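Side-chain contacts in glycosyltransferase Gtf1 (Streptococcus pneumoniae, PDB 4PQG), which is a glycosyltransferase of the GT-B clan, with two parallel-sheet domains and an added antiparallel beta-sheet domain, modelled here with uridine-5'-diphosphate: residues A[135-138]-A[143-146]; A[147-152]-A[156-161]; A[109-114]-A[118-123]. One frame throughout, in Å; residues are numbered along the deposited sequence.

Interaction 1: A[135-138]-A[143-146]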
ATOM      1  N   HIS A 135     -11.196  -0.527  19.880  1.00 20.84           N
ATOM      2  CA  HIS A 135     -12.656  -0.458  19.753  1.00 20.82           C
ATOM      3  C   HIS A 135     -13.333  -1.411  20.701  1.00 20.30           C
ATOM      4  O   HIS A 135     -12.688  -2.317  21.229  1.00 19.92           O
ATOM      5  CB  HIS A 135     -13.111  -0.647  18.300  1.00 22.30           C
ATOM      6  CG  HIS A 135     -13.143  -2.074  17.825  1.00 24.63           C
ATOM      7  ND1 HIS A 135     -12.058  -2.700  17.346  1.00 26.50           N
ATOM      8  CD2 HIS A 135     -14.202  -2.974  17.701  1.00 27.44           C
ATOM      9  CE1 HIS A 135     -12.387  -3.941  16.955  1.00 26.33           C
ATOM     10  NE2 HIS A 135     -13.704  -4.106  17.162  1.00 27.39           N
ATOM     11  N   ALA A 136     -14.628  -1.198  20.937  1.00 19.56           N
ATOM     12  CA  ALA A 136     -15.413  -1.968  21.916  1.00 19.77           C
ATOM     13  C   ALA A 136     -16.788  -2.248  21.360  1.00 19.96           C
ATOM     14  O   ALA A 136     -17.334  -1.435  20.600  1.00 19.64           O
ATOM     15  CB  ALA A 136     -15.540  -1.203  23.224  1.00 19.58           C
ATOM     16  N   GLU A 137     -17.346  -3.389  21.753  1.00 19.81           N
ATOM     17  CA  GLU A 137     -18.643  -3.861  21.288  1.00 21.55           C
ATOM     18  C   GLU A 137     -19.606  -4.047  22.461  1.00 21.87           C
ATOM     19  O   GLU A 137     -19.255  -4.691  23.455  1.00 21.47           O
ATOM     20  CB  GLU A 137     -18.469  -5.179  20.512  1.00 23.34           C
ATOM     21  CG  GLU A 137     -17.444  -5.036  19.385  1.00 26.59           C
ATOM     22  CD  GLU A 137     -17.407  -6.200  18.422  1.00 29.03           C
ATOM     23  OE1 GLU A 137     -18.000  -7.246  18.738  1.00 31.11           O
ATOM     24  OE2 GLU A 137     -16.750  -6.064  17.355  1.00 31.23           O
ATOM     25  N   TYR A 138     -20.807  -3.482  22.345  1.00 22.61           N
ATOM     26  CA  TYR A 138     -21.831  -3.605  23.393  1.00 25.05           C
ATOM     27  C   TYR A 138     -22.932  -4.546  22.978  1.00 24.82           C
ATOM     28  O   TYR A 138     -23.593  -4.333  21.962  1.00 23.72           O
ATOM     29  CB  TYR A 138     -22.459  -2.261  23.741  1.00 27.75           C
ATOM     30  CG  TYR A 138     -23.471  -2.315  24.885  1.00 31.15           C
ATOM     31  CD1 TYR A 138     -23.047  -2.295  26.228  1.00 34.11           C
ATOM     32  CD2 TYR A 138     -24.853  -2.359  24.631  1.00 32.92           C
ATOM     33  CE1 TYR A 138     -23.971  -2.322  27.274  1.00 35.47           C
ATOM     34  CE2 TYR A 138     -25.786  -2.393  25.665  1.00 32.44           C
ATOM     35  CZ  TYR A 138     -25.343  -2.374  26.980  1.00 36.76           C
ATOM     36  OH  TYR A 138     -26.263  -2.399  28.004  1.00 39.33           O
ATOM     37  N   ASN A 143     -27.458  -9.830  21.506  1.00 37.17           N
ATOM     38  CA  ASN A 143     -27.443  -8.987  20.303  1.00 35.12           C
ATOM     39  C   ASN A 143     -26.532  -7.764  20.375  1.00 30.10           C
ATOM     40  O   ASN A 143     -26.617  -6.957  21.301  1.00 29.35           O
ATOM     41  CB  ASN A 143     -28.857  -8.553  19.938  1.00 36.81           C
ATOM     42  CG  ASN A 143     -29.748  -9.727  19.588  1.00 39.52           C
ATOM     43  OD1 ASN A 143     -29.341 -10.643  18.866  1.00 41.81           O
ATOM     44  ND2 ASN A 143     -30.970  -9.706  20.101  1.00 39.56           N
ATOM     45  N   LEU A 144     -25.667  -7.652  19.378  1.00 27.76           N
ATOM     46  CA  LEU A 144     -24.768  -6.521  19.237  1.00 26.08           C
ATOM     47  C   LEU A 144     -25.564  -5.265  18.892  1.00 23.98           C
ATOM     48  O   LEU A 144     -26.293  -5.234  17.917  1.00 23.62           O
ATOM     49  CB  LEU A 144     -23.744  -6.817  18.156  1.00 25.92           C
ATOM     50  CG  LEU A 144     -22.728  -5.748  17.767  1.00 26.81           C
ATOM     51  CD1 LEU A 144     -21.814  -5.411  18.921  1.00 26.89           C
ATOM     52  CD2 LEU A 144     -21.911  -6.293  16.600  1.00 28.87           C
ATOM     53  N   ILE A 145     -25.383  -4.232  19.698  1.00 23.66           N
ATOM     54  CA  ILE A 145     -26.175  -3.013  19.648  1.00 22.85           C
ATOM     55  C   ILE A 145     -25.333  -1.792  19.234  1.00 20.27           C
ATOM     56  O   ILE A 145     -25.825  -0.886  18.594  1.00 18.88           O
ATOM     57  CB  ILE A 145     -26.863  -2.815  21.034  1.00 26.09           C
ATOM     58  CG1 ILE A 145     -27.974  -3.858  21.231  1.00 27.20           C
ATOM     59  CG2 ILE A 145     -27.414  -1.407  21.247  1.00 28.35           C
ATOM     60  CD1 ILE A 145     -28.890  -4.019  20.028  1.00 29.08           C
ATOM     61  N   ARG A 146     -24.069  -1.760  19.622  1.00 19.74           N
ATOM     62  CA  ARG A 146     -23.218  -0.602  19.341  1.00 19.78           C
ATOM     63  C   ARG A 146     -21.760  -1.009  19.369  1.00 19.68           C
ATOM     64  O   ARG A 146     -21.349  -1.851  20.192  1.00 19.56           O
ATOM     65  CB  ARG A 146     -23.459   0.534  20.352  1.00 19.22           C
ATOM     66  CG  ARG A 146     -22.886   1.891  19.921  1.00 21.02           C
ATOM     67  CD  ARG A 146     -23.271   2.999  20.911  1.00 21.68           C
ATOM     68  NE  ARG A 146     -22.214   3.358  21.855  1.00 20.92           N
ATOM     69  CZ  ARG A 146     -22.404   3.976  23.026  1.00 23.06           C
ATOM     70  NH1 ARG A 146     -23.625   4.297  23.458  1.00 21.55           N
ATOM     71  NH2 ARG A 146     -21.360   4.272  23.782  1.00 24.23           N
TER
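Y138 and R146 form an antiparallel hydrogen-bonded pair in which Y138 N donates to R146 O at 2.8 Å, and their CA atoms lie 5.2 Å apart. The two short strand axes run at 125°, well short of antiparallel. This is consistent with a classic beta bulge in the hairpin of strands 133-140 and 143-150: I145 and R146 together face Y138, so that Y138 O accepts from I145 N at 2.9 Å and not from R146. Both bonds are nearly straight. Y138 contributes the most buried surface of the two segments. Its CG stands anti to the backbone N (chi1 -176°), and the ring runs side by side with I145, whose CB sits at the ring edge. R146 leaves the sheet on the same face as Y138, but its guanidinium leads away and forms a salt bridge with D148, the next residue but one on its own strand. F96 meets the Y138 ring in a nearly parallel plane. On the face opposite Y138, L144 turns its CD1 branch back across the gap; that one methyl carbon lies 3.7 Å from E137 CB and equally 3.7 Å from Y138 O.

Interaction 2: A[147-152]-A[156-161]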
ATOM      1  N   LYS A 147     -20.995  -0.425  18.450  1.00 19.38           N
ATOM      2  CA  LYS A 147     -19.542  -0.487  18.462  1.00 19.37           C
ATOM      3  C   LYS A 147     -18.972   0.914  18.513  1.00 19.08           C
ATOM      4  O   LYS A 147     -19.343   1.776  17.698  1.00 18.29           O
ATOM      5  CB  LYS A 147     -18.995  -1.168  17.205  1.00 20.23           C
ATOM      6  CG  LYS A 147     -19.246  -2.652  17.099  1.00 22.70           C
ATOM      7  CD  LYS A 147     -18.381  -3.266  16.002  1.00 23.33           C
ATOM      8  CE  LYS A 147     -18.916  -4.631  15.578  1.00 25.12           C
ATOM      9  NZ  LYS A 147     -18.186  -5.222  14.406  1.00 26.12           N
ATOM     10  N   ASP A 148     -18.053   1.139  19.448  1.00 18.09           N
ATOM     11  CA  ASP A 148     -17.365   2.415  19.559  1.00 18.07           C
ATOM     12  C   ASP A 148     -15.911   2.223  19.151  1.00 17.84           C
ATOM     13  O   ASP A 148     -15.340   1.154  19.387  1.00 17.26           O
ATOM     14  CB  ASP A 148     -17.400   2.928  20.994  1.00 17.66           C
ATOM     15  CG  ASP A 148     -18.773   3.426  21.428  1.00 18.92           C
ATOM     16  OD1 ASP A 148     -19.688   3.591  20.591  1.00 18.77           O
ATOM     17  OD2 ASP A 148     -18.917   3.676  22.633  1.00 18.25           O
ATOM     18  N   TYR A 149     -15.334   3.268  18.550  1.00 17.21           N
ATOM     19  CA  TYR A 149     -13.963   3.278  18.049  1.00 17.33           C
ATOM     20  C   TYR A 149     -13.189   4.445  18.673  1.00 17.64           C
ATOM     21  O   TYR A 149     -13.693   5.563  18.686  1.00 16.63           O
ATOM     22  CB  TYR A 149     -13.989   3.399  16.526  1.00 16.37           C
ATOM     23  CG  TYR A 149     -14.648   2.199  15.880  1.00 16.55           C
ATOM     24  CD1 TYR A 149     -13.898   1.070  15.539  1.00 16.68           C
ATOM     25  CD2 TYR A 149     -16.034   2.162  15.664  1.00 16.71           C
ATOM     26  CE1 TYR A 149     -14.513  -0.058  14.994  1.00 16.61           C
ATOM     27  CE2 TYR A 149     -16.648   1.043  15.107  1.00 16.55           C
ATOM     28  CZ  TYR A 149     -15.874  -0.059  14.779  1.00 16.89           C
ATOM     29  OH  TYR A 149     -16.463  -1.157  14.207  1.00 16.70           O
ATOM     30  N   PHE A 150     -11.964   4.188  19.154  1.00 18.14           N
ATOM     31  CA  PHE A 150     -11.224   5.136  20.012  1.00 18.68           C
ATOM     32  C   PHE A 150      -9.814   5.479  19.525  1.00 19.90           C
ATOM     33  O   PHE A 150      -9.078   4.599  19.032  1.00 19.80           O
ATOM     34  CB  PHE A 150     -11.101   4.585  21.450  1.00 19.39           C
ATOM     35  CG  PHE A 150     -12.408   4.155  22.062  1.00 19.84           C
ATOM     36  CD1 PHE A 150     -13.262   5.083  22.665  1.00 20.31           C
ATOM     37  CD2 PHE A 150     -12.777   2.815  22.062  1.00 20.12           C
ATOM     38  CE1 PHE A 150     -14.462   4.682  23.239  1.00 19.85           C
ATOM     39  CE2 PHE A 150     -13.978   2.408  22.626  1.00 20.76           C
ATOM     40  CZ  PHE A 150     -14.822   3.343  23.217  1.00 20.48           C
ATOM     41  N   SER A 151      -9.444   6.758  19.661  1.00 20.05           N
ATOM     42  CA  SER A 151      -8.039   7.218  19.533  1.00 19.91           C
ATOM     43  C   SER A 151      -7.682   7.770  20.917  1.00 20.11           C
ATOM     44  O   SER A 151      -7.480   6.984  21.833  1.00 20.64           O
ATOM     45  CB  SER A 151      -7.852   8.255  18.417  1.00 19.80           C
ATOM     46  OG  SER A 151      -8.766   9.342  18.533  1.00 20.97           O
ATOM     47  N   TYR A 152      -7.672   9.091  21.094  1.00 19.57           N
ATOM     48  CA  TYR A 152      -7.589   9.665  22.458  1.00 20.11           C
ATOM     49  C   TYR A 152      -8.984   9.877  23.063  1.00 20.48           C
ATOM     50  O   TYR A 152      -9.115  10.158  24.252  1.00 19.63           O
ATOM     51  CB  TYR A 152      -6.770  10.957  22.490  1.00 18.98           C
ATOM     52  CG  TYR A 152      -7.246  12.074  21.560  1.00 19.73           C
ATOM     53  CD1 TYR A 152      -8.088  13.099  22.020  1.00 19.51           C
ATOM     54  CD2 TYR A 152      -6.813  12.130  20.235  1.00 19.89           C
ATOM     55  CE1 TYR A 152      -8.500  14.124  21.165  1.00 19.95           C
ATOM     56  CE2 TYR A 152      -7.211  13.153  19.381  1.00 19.91           C
ATOM     57  CZ  TYR A 152      -8.047  14.150  19.846  1.00 19.70           C
ATOM     58  OH  TYR A 152      -8.425  15.146  18.959  1.00 19.42           O
ATOM     59  N   CYS A 156     -15.949   7.443  16.571  1.00 15.41           N
ATOM     60  CA  CYS A 156     -17.025   6.838  15.777  1.00 15.12           C
ATOM     61  C   CYS A 156     -17.836   5.832  16.608  1.00 15.29           C
ATOM     62  O   CYS A 156     -17.264   5.093  17.440  1.00 13.99           O
ATOM     63  CB  CYS A 156     -16.426   6.145  14.529  1.00 15.70           C
ATOM     64  SG  CYS A 156     -17.596   5.207  13.515  1.00 17.42           S
ATOM     65  N   SER A 157     -19.158   5.813  16.392  1.00 14.90           N
ATOM     66  CA  SER A 157     -20.025   4.717  16.850  1.00 15.21           C
ATOM     67  C   SER A 157     -20.777   4.081  15.677  1.00 16.32           C
ATOM     68  O   SER A 157     -21.195   4.769  14.743  1.00 16.40           O
ATOM     69  CB  SER A 157     -21.051   5.182  17.879  1.00 15.81           C
ATOM     70  OG  SER A 157     -20.440   5.530  19.096  1.00 17.03           O
ATOM     71  N   GLU A 158     -20.919   2.767  15.736  1.00 15.81           N
ATOM     72  CA  GLU A 158     -21.751   2.018  14.826  1.00 16.63           C
ATOM     73  C   GLU A 158     -22.925   1.440  15.592  1.00 17.08           C
ATOM     74  O   GLU A 158     -22.750   0.881  16.676  1.00 16.89           O
ATOM     75  CB  GLU A 158     -20.975   0.875  14.173  1.00 16.09           C
ATOM     76  CG  GLU A 158     -19.917   1.320  13.182  1.00 16.09           C
ATOM     77  CD  GLU A 158     -19.187   0.146  12.571  1.00 16.44           C
ATOM     78  OE1 GLU A 158     -18.801  -0.777  13.317  1.00 16.60           O
ATOM     79  OE2 GLU A 158     -18.993   0.155  11.340  1.00 16.97           O
ATOM     80  N   TYR A 159     -24.100   1.530  14.976  1.00 17.39           N
ATOM     81  CA  TYR A 159     -25.349   1.083  15.564  1.00 18.88           C
ATOM     82  C   TYR A 159     -25.902  -0.086  14.761  1.00 19.93           C
ATOM     83  O   TYR A 159     -25.913  -0.044  13.528  1.00 20.55           O
ATOM     84  CB  TYR A 159     -26.355   2.236  15.635  1.00 19.43           C
ATOM     85  CG  TYR A 159     -25.803   3.423  16.398  1.00 20.35           C
ATOM     86  CD1 TYR A 159     -25.836   3.459  17.791  1.00 20.53           C
ATOM     87  CD2 TYR A 159     -25.199   4.485  15.724  1.00 20.54           C
ATOM     88  CE1 TYR A 159     -25.316   4.547  18.491  1.00 21.86           C
ATOM     89  CE2 TYR A 159     -24.670   5.568  16.409  1.00 21.76           C
ATOM     90  CZ  TYR A 159     -24.738   5.596  17.785  1.00 21.94           C
ATOM     91  OH  TYR A 159     -24.210   6.665  18.452  1.00 22.81           O
ATOM     92  N   PHE A 160     -26.311  -1.130  15.485  1.00 20.66           N
ATOM     93  CA  PHE A 160     -26.769  -2.385  14.905  1.00 23.05           C
ATOM     94  C   PHE A 160     -28.135  -2.786  15.454  1.00 26.35           C
ATOM     95  O   PHE A 160     -28.466  -2.478  16.597  1.00 26.33           O
ATOM     96  CB  PHE A 160     -25.805  -3.527  15.253  1.00 21.32           C
ATOM     97  CG  PHE A 160     -24.411  -3.353  14.722  1.00 20.24           C
ATOM     98  CD1 PHE A 160     -23.993  -4.050  13.597  1.00 19.24           C
ATOM     99  CD2 PHE A 160     -23.503  -2.527  15.371  1.00 19.74           C
ATOM    100  CE1 PHE A 160     -22.693  -3.921  13.120  1.00 18.71           C
ATOM    101  CE2 PHE A 160     -22.205  -2.387  14.899  1.00 19.39           C
ATOM    102  CZ  PHE A 160     -21.800  -3.084  13.771  1.00 19.01           C
ATOM    103  N   ALA A 161     -28.911  -3.491  14.633  1.00 29.85           N
ATOM    104  CA  ALA A 161     -30.163  -4.112  15.074  1.00 32.71           C
ATOM    105  C   ALA A 161     -30.251  -5.553  14.532  1.00 35.30           C
ATOM    106  O   ALA A 161     -29.718  -5.853  13.458  1.00 32.02           O
ATOM    107  CB  ALA A 161     -31.360  -3.288  14.626  1.00 32.77           C
TER
HETATM  108  O   HOH W   1     -18.615  -3.290  12.214  1.00 28.28           O
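K147, Y149 and E158 have the most surface buried here, and their side chains stand on one face of the sheet around a single carboxylate oxygen. Y149 OH donates to E158 OE1 at 2.5 Å; the oxygen lies at the edge of the ring, in its plane, whereas the hydroxyl meets the carboxylate from above, 51° out of its plane. Ring and carboxylate planes are turned 80° against each other. K147 comes to the same oxygen indirectly: NZ stops 4.6 Å from E158 OE1, and water 1 bridges the gap, accepting from NZ at 3.0 Å and donating to OE1. The extended lysine chain passes F160, with K147 CG 3.7 Å from F160 CE2. E158 OE2 has its own partner in a salt bridge with R172, so the carboxylate is gripped at both oxygens, which probably stabilises its negative charge in this buried place. Next to E158, C156 SG makes an oblique sulfur-aromatic contact with the Y149 ring, 5.1 Å from its centroid. The other face carries a second polar pair, S157 OG donating to D148 OD1 at 2.6 Å from above the carboxylate plane, while R154 forms a salt bridge with D148 OD2. Backbone bonds fix the register: K147 and E158 exchange two, and Y149 N donates to C156 O. With strand axes at 167°, this is an antiparallel beta hairpin, strands 143-150 and 154-163, in the middle of the extended sheet of the GtfA beta-sheet domain.

Interaction 3: A[109-114]-A[118-123]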
ATOM      1  N   VAL A 109      -8.569  -9.882  22.947  1.00 31.04           N
ATOM      2  CA  VAL A 109     -10.010  -9.823  23.146  1.00 30.35           C
ATOM      3  C   VAL A 109     -10.356  -9.906  24.640  1.00 30.76           C
ATOM      4  O   VAL A 109     -10.159 -10.948  25.276  1.00 31.16           O
ATOM      5  CB  VAL A 109     -10.719 -10.913  22.333  1.00 30.49           C
ATOM      6  CG1 VAL A 109     -12.229 -10.794  22.462  1.00 30.12           C
ATOM      7  CG2 VAL A 109     -10.292 -10.840  20.863  1.00 32.02           C
ATOM      8  N   LEU A 110     -10.816  -8.786  25.201  1.00 29.60           N
ATOM      9  CA  LEU A 110     -11.209  -8.722  26.610  1.00 30.01           C
ATOM     10  C   LEU A 110     -12.713  -8.543  26.749  1.00 30.81           C
ATOM     11  O   LEU A 110     -13.276  -7.512  26.357  1.00 28.41           O
ATOM     12  CB  LEU A 110     -10.460  -7.601  27.339  1.00 28.76           C
ATOM     13  CG  LEU A 110     -10.626  -7.469  28.863  1.00 30.65           C
ATOM     14  CD1 LEU A 110      -9.863  -8.565  29.613  1.00 29.89           C
ATOM     15  CD2 LEU A 110     -10.163  -6.098  29.350  1.00 28.26           C
ATOM     16  N   ARG A 111     -13.369  -9.557  27.293  1.00 30.38           N
ATOM     17  CA  ARG A 111     -14.798  -9.479  27.503  1.00 30.30           C
ATOM     18  C   ARG A 111     -15.096  -9.183  28.965  1.00 31.64           C
ATOM     19  O   ARG A 111     -14.626  -9.893  29.859  1.00 30.30           O
ATOM     20  CB  ARG A 111     -15.490 -10.757  27.035  1.00 32.30           C
ATOM     21  CG  ARG A 111     -16.998 -10.634  27.013  1.00 33.98           C
ATOM     22  CD  ARG A 111     -17.623 -11.658  26.096  1.00 37.60           C
ATOM     23  NE  ARG A 111     -17.275 -11.417  24.698  1.00 41.11           N
ATOM     24  CZ  ARG A 111     -17.700 -12.164  23.684  1.00 42.01           C
ATOM     25  NH1 ARG A 111     -18.493 -13.207  23.914  1.00 43.18           N
ATOM     26  NH2 ARG A 111     -17.333 -11.866  22.443  1.00 39.87           N
ATOM     27  N   VAL A 112     -15.868  -8.121  29.186  1.00 29.77           N
ATOM     28  CA  VAL A 112     -16.224  -7.650  30.509  1.00 30.10           C
ATOM     29  C   VAL A 112     -17.702  -7.943  30.740  1.00 33.10           C
ATOM     30  O   VAL A 112     -18.583  -7.491  29.988  1.00 30.37           O
ATOM     31  CB  VAL A 112     -15.887  -6.152  30.668  1.00 29.77           C
ATOM     32  CG1 VAL A 112     -16.377  -5.594  32.002  1.00 28.72           C
ATOM     33  CG2 VAL A 112     -14.388  -5.935  30.508  1.00 29.07           C
ATOM     34  N   PHE A 113     -17.957  -8.742  31.773  1.00 35.05           N
ATOM     35  CA  PHE A 113     -19.300  -9.177  32.109  1.00 36.94           C
ATOM     36  C   PHE A 113     -19.850  -8.346  33.254  1.00 37.85           C
ATOM     37  O   PHE A 113     -19.100  -7.744  34.025  1.00 37.34           O
ATOM     38  CB  PHE A 113     -19.317 -10.669  32.461  1.00 38.38           C
ATOM     39  CG  PHE A 113     -19.016 -11.578  31.296  1.00 40.38           C
ATOM     40  CD1 PHE A 113     -20.030 -11.990  30.433  1.00 40.79           C
ATOM     41  CD2 PHE A 113     -17.721 -12.035  31.066  1.00 41.48           C
ATOM     42  CE1 PHE A 113     -19.758 -12.833  29.363  1.00 41.10           C
ATOM     43  CE2 PHE A 113     -17.445 -12.885  29.998  1.00 40.24           C
ATOM     44  CZ  PHE A 113     -18.466 -13.285  29.152  1.00 40.69           C
ATOM     45  N   PHE A 114     -21.173  -8.311  33.336  1.00 40.95           N
ATOM     46  CA  PHE A 114     -21.870  -7.519  34.322  1.00 43.15           C
ATOM     47  C   PHE A 114     -22.846  -8.392  35.118  1.00 45.24           C
ATOM     48  O   PHE A 114     -23.156  -9.529  34.723  1.00 42.23           O
ATOM     49  CB  PHE A 114     -22.574  -6.338  33.643  1.00 41.92           C
ATOM     50  CG  PHE A 114     -21.619  -5.331  33.050  1.00 44.24           C
ATOM     51  CD1 PHE A 114     -21.241  -4.200  33.765  1.00 45.18           C
ATOM     52  CD2 PHE A 114     -21.080  -5.519  31.775  1.00 44.31           C
ATOM     53  CE1 PHE A 114     -20.351  -3.277  33.230  1.00 44.65           C
ATOM     54  CE2 PHE A 114     -20.193  -4.595  31.236  1.00 43.91           C
ATOM     55  CZ  PHE A 114     -19.821  -3.480  31.968  1.00 42.49           C
ATOM     56  N   ASP A 118     -27.743  -9.740  31.174  1.00 50.46           N
ATOM     57  CA  ASP A 118     -28.127  -9.463  29.799  1.00 49.24           C
ATOM     58  C   ASP A 118     -27.087  -8.678  29.001  1.00 43.00           C
ATOM     59  O   ASP A 118     -27.117  -8.708  27.777  1.00 42.92           O
ATOM     60  CB  ASP A 118     -29.477  -8.744  29.764  1.00 53.76           C
ATOM     61  CG  ASP A 118     -30.620  -9.623  30.244  1.00 57.35           C
ATOM     62  OD1 ASP A 118     -30.567 -10.857  30.027  1.00 57.97           O
ATOM     63  OD2 ASP A 118     -31.580  -9.070  30.824  1.00 57.64           O
ATOM     64  N   LYS A 119     -26.171  -7.994  29.679  1.00 38.73           N
ATOM     65  CA  LYS A 119     -25.220  -7.142  28.981  1.00 38.51           C
ATOM     66  C   LYS A 119     -23.744  -7.495  29.205  1.00 37.26           C
ATOM     67  O   LYS A 119     -23.342  -7.837  30.314  1.00 36.84           O
ATOM     68  CB  LYS A 119     -25.506  -5.655  29.273  1.00 41.50           C
ATOM     69  CG  LYS A 119     -24.745  -5.018  30.434  1.00 43.70           C
ATOM     70  CD  LYS A 119     -25.359  -3.673  30.822  1.00 44.43           C
ATOM     71  CE  LYS A 119     -24.495  -2.884  31.799  1.00 48.06           C
ATOM     72  NZ  LYS A 119     -23.359  -2.154  31.159  1.00 45.67           N
ATOM     73  N   PHE A 120     -22.955  -7.434  28.133  1.00 32.41           N
ATOM     74  CA  PHE A 120     -21.494  -7.461  28.236  1.00 31.46           C
ATOM     75  C   PHE A 120     -20.812  -6.553  27.204  1.00 30.78           C
ATOM     76  O   PHE A 120     -21.410  -6.198  26.187  1.00 28.69           O
ATOM     77  CB  PHE A 120     -20.930  -8.894  28.186  1.00 33.47           C
ATOM     78  CG  PHE A 120     -21.192  -9.639  26.901  1.00 34.19           C
ATOM     79  CD1 PHE A 120     -20.368  -9.461  25.784  1.00 33.82           C
ATOM     80  CD2 PHE A 120     -22.222 -10.578  26.825  1.00 34.81           C
ATOM     81  CE1 PHE A 120     -20.598 -10.172  24.607  1.00 34.82           C
ATOM     82  CE2 PHE A 120     -22.453 -11.296  25.651  1.00 35.36           C
ATOM     83  CZ  PHE A 120     -21.640 -11.089  24.539  1.00 35.56           C
ATOM     84  N   VAL A 121     -19.569  -6.177  27.492  1.00 28.71           N
ATOM     85  CA  VAL A 121     -18.762  -5.347  26.610  1.00 27.29           C
ATOM     86  C   VAL A 121     -17.540  -6.158  26.207  1.00 27.39           C
ATOM     87  O   VAL A 121     -16.864  -6.741  27.067  1.00 27.07           O
ATOM     88  CB  VAL A 121     -18.300  -4.051  27.318  1.00 27.64           C
ATOM     89  CG1 VAL A 121     -17.431  -3.209  26.401  1.00 28.00           C
ATOM     90  CG2 VAL A 121     -19.495  -3.240  27.796  1.00 29.49           C
ATOM     91  N   THR A 122     -17.266  -6.222  24.905  1.00 26.26           N
ATOM     92  CA  THR A 122     -16.025  -6.824  24.427  1.00 24.33           C
ATOM     93  C   THR A 122     -15.078  -5.717  23.981  1.00 25.01           C
ATOM     94  O   THR A 122     -15.411  -4.912  23.097  1.00 23.71           O
ATOM     95  CB  THR A 122     -16.287  -7.838  23.297  1.00 25.92           C
ATOM     96  OG1 THR A 122     -17.310  -8.753  23.710  1.00 24.32           O
ATOM     97  CG2 THR A 122     -15.011  -8.610  22.943  1.00 24.17           C
ATOM     98  N   CYS A 123     -13.915  -5.656  24.626  1.00 24.38           N
ATOM     99  CA  CYS A 123     -12.872  -4.716  24.258  1.00 24.77           C
ATOM    100  C   CYS A 123     -11.826  -5.382  23.384  1.00 25.43           C
ATOM    101  O   CYS A 123     -11.383  -6.514  23.656  1.00 24.64           O
ATOM    102  CB  CYS A 123     -12.189  -4.123  25.492  1.00 26.00           C
ATOM    103  SG  CYS A 123     -13.269  -3.158  26.579  1.00 27.40           S
TER
HETATM  104  O   HOH W   2     -23.064  -9.997  31.622  1.00 37.52           O
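F114 and K119 meet at the turn end of the hairpin, where K119 NZ sits over the centre of the F114 ring, 3.7 Å from its centroid and 7° off the ring normal: a cation-pi contact. K119 CE adds a CH-pi contact to the same face. The lysine chain is extended beyond CG until it bends at chi4 (80°), which brings the ammonium over the ring; G97 O takes a hydrogen bond from it. V121 CG2 approaches the F114 ring obliquely, at 3.8 Å from CE2. The other face of the sheet carries R111, F113, F120 and T122. Here the F120 ring lies nearly parallel to the R111 guanidinium, planes 18° apart, with F120 CE1 over one face of it and offset toward the rim; R111 CD is 3.5 Å from F120 CD1. R111 reaches this place through a bend at chi3, from which NE also makes a weak, bent hydrogen bond to T122 OG1. F113 lies alongside F120 with the ring centroids 5.6 Å apart, an oblique pairing, and stacks in turn on H102 of the adjacent strand 100-106. At the far end V109 CG1 touches T122 CG2 at 3.6 Å. Four backbone bonds set this register: L110 and C123 exchange two, V112 and V121 two more, V112 N to V121 O being almost straight at 2.7 Å. Outside this layer, helix 89-93 packs on L110, V112 and C123. The two cationic side chains thus meet their rings differently: K119 places its charge over the F114 face, probably with a strong electrostatic share, whereas the rim of the F120 ring covers the guanidinium face of R111, probably mainly through dispersion.

How the interactions relate
All three contacts join the paired strands of hairpins in one antiparallel sheet. Interaction 1 is central to the set: its strand 143-150 continues into interaction 2, with A136 N probably bonded to D148 O, and its strand 133-140 adjoins strand 119-125 of interaction 3, with E137 N probably bonded to T122 O. Interactions 2 and 3 do not touch, their nearest atoms being about 7 Å apart. Interaction 1 is a surface contact carried mainly by backbone bonds round a bulge, whereas the other two are buried and pair without a bulge in these segments. Their chemistry still differs: carboxylates, hydroxyls and a bridging water dominate 147-152 with 156-161, while aromatic rings against cationic and apolar groups dominate 109-114 with 118-123.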